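Local coordinates for protein-L-isoaspartate(D-aspartate) O-methyltransferase (Sulfolobus tokodaii, PDB 1VBF) that probably methylates the alpha-carboxyl group of L-isoaspartyl residues with S-adenosyl-L-methionine, so that age-damaged proteins can be repaired or degraded, at residues Asp136-Trp141 / Glu153-Gly158; Glu65-Lys70 / Gly158-Leu163. All coordinates share one frame; numbering follows the deposited sequence.

Interaction 1 (Asp136-Trp141 / Glu153-Gly158)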
loop_
_atom_site.group_PDB
_atom_site.type_symbol
_atom_site.label_atom_id
_atom_site.label_comp_id
_atom_site.label_asym_id
_atom_site.label_seq_id
_atom_site.Cartn_x
_atom_site.Cartn_y
_atom_site.Cartn_z
ATOM N N ASP B 136 9.900 40.100 15.069
ATOM C CA ASP B 136 8.645 40.545 14.477
ATOM C C ASP B 136 8.092 39.444 13.592
ATOM O O ASP B 136 6.888 39.236 13.524
ATOM C CB ASP B 136 8.868 41.807 13.633
ATOM C CG ASP B 136 9.130 43.041 14.487
ATOM O OD1 ASP B 136 8.134 43.643 14.963
ATOM O OD2 ASP B 136 10.330 43.387 14.686
ATOM N N ARG B 137 8.993 38.720 12.941
ATOM C CA ARG B 137 8.617 37.670 12.022
ATOM C C ARG B 137 9.596 36.511 12.121
ATOM O O ARG B 137 10.747 36.687 12.545
ATOM C CB ARG B 137 8.672 38.211 10.587
ATOM C CG ARG B 137 7.932 39.509 10.329
ATOM C CD ARG B 137 6.455 39.283 10.174
ATOM N NE ARG B 137 5.683 40.202 10.994
ATOM C CZ ARG B 137 4.811 41.063 10.502
ATOM N NH1 ARG B 137 4.629 41.094 9.197
ATOM N NH2 ARG B 137 4.121 41.867 11.304
ATOM N N VAL B 138 9.133 35.334 11.698
ATOM C CA VAL B 138 9.950 34.135 11.656
ATOM C C VAL B 138 9.557 33.293 10.439
ATOM O O VAL B 138 8.373 33.086 10.175
ATOM C CB VAL B 138 9.763 33.271 12.898
ATOM C CG1 VAL B 138 10.587 32.019 12.742
ATOM C CG2 VAL B 138 10.159 34.031 14.139
ATOM N N VAL B 139 10.545 32.824 9.685
ATOM C CA VAL B 139 10.293 31.982 8.520
ATOM C C VAL B 139 11.099 30.723 8.723
ATOM O O VAL B 139 12.263 30.802 9.102
ATOM C CB VAL B 139 10.847 32.569 7.236
ATOM C CG1 VAL B 139 10.031 32.075 6.036
ATOM C CG2 VAL B 139 10.901 34.042 7.341
ATOM N N VAL B 140 10.516 29.561 8.453
ATOM C CA VAL B 140 11.263 28.313 8.613
ATOM C C VAL B 140 11.264 27.668 7.245
ATOM O O VAL B 140 10.237 27.648 6.616
ATOM C CB VAL B 140 10.578 27.413 9.669
ATOM C CG1 VAL B 140 11.523 26.289 10.109
ATOM C CG2 VAL B 140 10.160 28.268 10.858
ATOM N N TRP B 141 12.400 27.161 6.781
ATOM C CA TRP B 141 12.473 26.563 5.452
ATOM C C TRP B 141 12.590 25.056 5.471
ATOM O O TRP B 141 13.261 24.450 4.633
ATOM C CB TRP B 141 13.649 27.140 4.648
ATOM C CG TRP B 141 13.558 28.622 4.395
ATOM C CD1 TRP B 141 14.256 29.595 5.035
ATOM C CD2 TRP B 141 12.656 29.304 3.495
ATOM N NE1 TRP B 141 13.851 30.834 4.612
ATOM C CE2 TRP B 141 12.877 30.693 3.671
ATOM C CE3 TRP B 141 11.690 28.877 2.572
ATOM C CZ2 TRP B 141 12.162 31.668 2.950
ATOM C CZ3 TRP B 141 10.972 29.864 1.851
ATOM C CH2 TRP B 141 11.218 31.236 2.052
ATOM N N GLU B 153 7.981 31.254 20.877
ATOM C CA GLU B 153 8.120 31.994 22.133
ATOM C C GLU B 153 8.873 33.290 21.872
ATOM O O GLU B 153 8.560 34.332 22.444
ATOM C CB GLU B 153 8.891 31.192 23.190
ATOM C CG GLU B 153 8.360 29.800 23.462
ATOM C CD GLU B 153 9.214 29.029 24.466
ATOM O OE1 GLU B 153 10.468 29.015 24.330
ATOM O OE2 GLU B 153 8.614 28.425 25.388
ATOM N N GLN B 154 9.870 33.217 21.003
ATOM C CA GLN B 154 10.670 34.375 20.664
ATOM C C GLN B 154 9.910 35.444 19.828
ATOM O O GLN B 154 10.333 36.594 19.729
ATOM C CB GLN B 154 11.938 33.881 19.967
ATOM C CG GLN B 154 12.904 33.187 20.927
ATOM C CD GLN B 154 13.878 32.249 20.238
ATOM O OE1 GLN B 154 14.365 32.523 19.147
ATOM N NE2 GLN B 154 14.176 31.138 20.887
ATOM N N LEU B 155 8.777 35.075 19.248
ATOM C CA LEU B 155 7.971 36.017 18.468
ATOM C C LEU B 155 7.387 37.123 19.342
ATOM O O LEU B 155 7.120 36.913 20.518
ATOM C CB LEU B 155 6.792 35.300 17.813
ATOM C CG LEU B 155 6.816 35.099 16.311
ATOM C CD1 LEU B 155 5.444 34.654 15.851
ATOM C CD2 LEU B 155 7.196 36.391 15.642
ATOM N N LYS B 156 7.181 38.302 18.759
ATOM C CA LYS B 156 6.559 39.400 19.489
ATOM C C LYS B 156 5.096 39.032 19.605
ATOM O O LYS B 156 4.616 38.143 18.905
ATOM C CB LYS B 156 6.687 40.709 18.734
ATOM C CG LYS B 156 8.010 41.391 18.971
ATOM C CD LYS B 156 8.117 42.704 18.222
ATOM C CE LYS B 156 9.500 43.295 18.393
ATOM N NZ LYS B 156 9.704 44.392 17.418
ATOM N N GLU B 157 4.376 39.733 20.462
ATOM C CA GLU B 157 2.987 39.405 20.670
ATOM C C GLU B 157 2.164 39.282 19.420
ATOM O O GLU B 157 1.556 38.243 19.184
ATOM C CB GLU B 157 2.332 40.398 21.616
ATOM C CG GLU B 157 0.974 39.934 22.087
ATOM C CD GLU B 157 0.963 38.458 22.426
ATOM O OE1 GLU B 157 1.859 38.000 23.177
ATOM O OE2 GLU B 157 0.050 37.762 21.934
ATOM N N GLY B 158 2.114 40.309 18.596
ATOM C CA GLY B 158 1.292 40.154 17.413
ATOM C C GLY B 158 2.079 39.648 16.230
ATOM O O GLY B 158 1.596 39.704 15.101
#
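The end of helix 149-154 and the short extended piece after it come up to the start of strand 135-140, closest where the CA atoms of D136 and K156 lie 5.5 Å apart; no backbone bond links the two segments, so side chains make the contact. L155, the first residue to leave the helical conformation, sends its CD2 methyl over the D136 peptide, 3.6 Å from the carbonyl O of D136. The same L155 branch crosses V138 obliquely, its CD2 4.1 Å from V138 CG2, the methyl set anti to the carbonyl carbon. Farther out, K156 runs fully extended beyond CG alongside D136, both side chains pointing the same way. The CB of D136 points away from segment 153-158, but with CG beside the backbone N (chi1 -72°) the carboxylate lies next to the K156 tip, NZ being 3.0 Å from both OD1 and OD2 of D136. This is a salt bridge whose individual hydrogen bonds are weak; OD2 has a further partner in the backbone N of K73. R137 folds back so that its NE hydrogen-bonds to the D136 carbonyl O at 3.0 Å; the O lies in the guanidinium plane, while NE sits above the carbonyl plane. R137 NH1 hydrogen-bonds to L66 O and forms a salt bridge with D67 OD2. At the helix, E153 pairs with K150 of a second subunit. Strands 135-140 and 159-165, parallel sheet neighbours joined through helix 149-154, form a beta-alpha-beta crossover of the Rossmann-like AdoMet methyltransferase fold.

Interaction 2 (Glu65-Lys70 / Gly158-Leu163)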
loop_
_atom_site.group_PDB
_atom_site.type_symbol
_atom_site.label_atom_id
_atom_site.label_comp_id
_atom_site.label_asym_id
_atom_site.label_seq_id
_atom_site.Cartn_x
_atom_site.Cartn_y
_atom_site.Cartn_z
ATOM N N GLU B 65 3.814 36.573 2.122
ATOM C CA GLU B 65 2.821 36.334 3.160
ATOM C C GLU B 65 3.322 36.701 4.555
ATOM O O GLU B 65 2.520 36.798 5.490
ATOM C CB GLU B 65 2.417 34.863 3.148
ATOM C CG GLU B 65 1.493 34.463 2.009
ATOM C CD GLU B 65 0.079 34.983 2.208
ATOM O OE1 GLU B 65 -0.498 34.765 3.291
ATOM O OE2 GLU B 65 -0.465 35.611 1.279
ATOM N N LEU B 66 4.640 36.894 4.683
ATOM C CA LEU B 66 5.286 37.224 5.958
ATOM C C LEU B 66 5.030 38.658 6.400
ATOM O O LEU B 66 5.268 39.014 7.568
ATOM C CB LEU B 66 6.796 37.007 5.856
ATOM C CG LEU B 66 7.555 36.137 6.880
ATOM C CD1 LEU B 66 9.021 36.482 6.762
ATOM C CD2 LEU B 66 7.094 36.358 8.313
ATOM N N ASP B 67 4.564 39.482 5.458
ATOM C CA ASP B 67 4.264 40.883 5.720
ATOM C C ASP B 67 5.513 41.579 6.255
ATOM O O ASP B 67 5.585 42.001 7.404
ATOM C CB ASP B 67 3.084 40.981 6.702
ATOM C CG ASP B 67 2.652 42.432 6.990
ATOM O OD1 ASP B 67 2.544 43.252 6.040
ATOM O OD2 ASP B 67 2.398 42.748 8.181
ATOM N N LEU B 68 6.506 41.698 5.390
ATOM C CA LEU B 68 7.752 42.325 5.753
ATOM C C LEU B 68 7.773 43.827 5.475
ATOM O O LEU B 68 7.355 44.272 4.407
ATOM C CB LEU B 68 8.874 41.653 4.982
ATOM C CG LEU B 68 9.149 40.182 5.294
ATOM C CD1 LEU B 68 10.120 39.594 4.254
ATOM C CD2 LEU B 68 9.698 40.073 6.718
ATOM N N HIS B 69 8.242 44.614 6.443
ATOM C CA HIS B 69 8.368 46.061 6.261
ATOM C C HIS B 69 9.528 46.678 7.066
ATOM O O HIS B 69 10.183 45.995 7.855
ATOM C CB HIS B 69 7.031 46.788 6.537
ATOM C CG HIS B 69 6.404 46.472 7.861
ATOM N ND1 HIS B 69 6.920 46.917 9.056
ATOM C CD2 HIS B 69 5.280 45.775 8.170
ATOM C CE1 HIS B 69 6.146 46.510 10.054
ATOM N NE2 HIS B 69 5.146 45.817 9.541
ATOM N N LYS B 70 9.799 47.962 6.828
ATOM C CA LYS B 70 10.874 48.705 7.498
ATOM C C LYS B 70 10.944 48.470 8.990
ATOM O O LYS B 70 9.927 48.310 9.651
ATOM C CB LYS B 70 10.697 50.217 7.332
ATOM C CG LYS B 70 10.450 50.749 5.931
ATOM C CD LYS B 70 10.024 52.227 5.998
ATOM C CE LYS B 70 9.660 52.790 4.619
ATOM N NZ LYS B 70 9.167 54.205 4.700
ATOM N N GLY B 158 2.114 40.309 18.596
ATOM C CA GLY B 158 1.292 40.154 17.413
ATOM C C GLY B 158 2.079 39.648 16.230
ATOM O O GLY B 158 1.596 39.704 15.101
ATOM N N GLY B 159 3.288 39.156 16.496
ATOM C CA GLY B 159 4.159 38.667 15.444
ATOM C C GLY B 159 3.532 37.665 14.506
ATOM O O GLY B 159 2.473 37.132 14.776
ATOM N N ILE B 160 4.200 37.399 13.393
ATOM C CA ILE B 160 3.697 36.446 12.414
ATOM C C ILE B 160 4.780 35.459 12.112
ATOM O O ILE B 160 5.926 35.854 11.917
ATOM C CB ILE B 160 3.328 37.147 11.094
ATOM C CG1 ILE B 160 2.097 38.018 11.320
ATOM C CG2 ILE B 160 3.146 36.119 9.950
ATOM C CD1 ILE B 160 1.732 38.823 10.107
HETATM N N MSE B 161 4.419 34.177 12.086
HETATM C CA MSE B 161 5.375 33.125 11.747
HETATM C C MSE B 161 4.839 32.241 10.629
HETATM O O MSE B 161 3.649 31.928 10.590
HETATM C CB MSE B 161 5.705 32.245 12.951
HETATM C CG MSE B 161 6.648 31.078 12.609
HETATM SE SE MSE B 161 7.128 29.955 14.156
HETATM C CE MSE B 161 8.829 29.343 13.540
ATOM N N ILE B 162 5.717 31.856 9.712
ATOM C CA ILE B 162 5.345 30.977 8.622
ATOM C C ILE B 162 6.268 29.762 8.623
ATOM O O ILE B 162 7.489 29.914 8.630
ATOM C CB ILE B 162 5.410 31.723 7.263
ATOM C CG1 ILE B 162 4.227 32.687 7.179
ATOM C CG2 ILE B 162 5.378 30.736 6.063
ATOM C CD1 ILE B 162 4.126 33.460 5.897
ATOM N N LEU B 163 5.688 28.561 8.655
ATOM C CA LEU B 163 6.469 27.324 8.619
ATOM C C LEU B 163 5.658 26.150 8.155
ATOM O O LEU B 163 4.438 26.163 8.277
ATOM C CB LEU B 163 7.029 26.944 9.989
ATOM C CG LEU B 163 6.192 26.898 11.283
ATOM C CD1 LEU B 163 4.699 26.828 11.060
ATOM C CD2 LEU B 163 6.668 25.716 12.084
#
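Apolar packing, without polar bonds between the two segments, seats the loop that follows helix 56-65 on strand 159-165 of the central sheet. The strand offers I160 and I162, whose CB atoms both point toward the loop, while M161 (selenomethionine) between them points away and packs on V138 and V140. I162 makes the closest approach: CG1 is anti to the carbonyl carbon (chi1 -73°), and its terminal CD1 meets the E65 backbone and side-chain root, 3.5 Å from E65 CB. That methyl also lies 3.7 Å from the backbone N of L66. L66 answers with its CD2, which comes 3.8 Å from the carbonyl O of I160 and 4.3 Å from I160 CG2. D67, the first residue after the helix to leave helical conformation (phi 57°), brings its CB to 4.3 Å from I160 CD1. The carbonyl O of E65 accepts a bond from K175 on strand 171-177, the other neighbour of strand 159-165. The contact is thus a helix-to-strand connection laid across one face of the sheet, as in the Rossmann-like AdoMet methyltransferases, where a helix leads into the first strand of the core, here 73-77.

Interaction 1 is built on strand 135-140 and interaction 2 on its parallel neighbour 159-165; their centres lie about 7 Å apart, and they share G158 at the turn into strand 159-165. Along the chain, interaction 1 is nested inside the loop closed by interaction 2. Both are largely buried, but interaction 1 grades from leucine-valine packing to a charged pair that includes the exposed K156, whereas interaction 2 is apolar and has no fully exposed touching residue, E65 and D67 being partly exposed. Successive residues of strand 135-140 serve the two: V138 faces interaction 1, whereas V139 packs on L66 of interaction 2. R137 bridges the two contacts through its guanidinium.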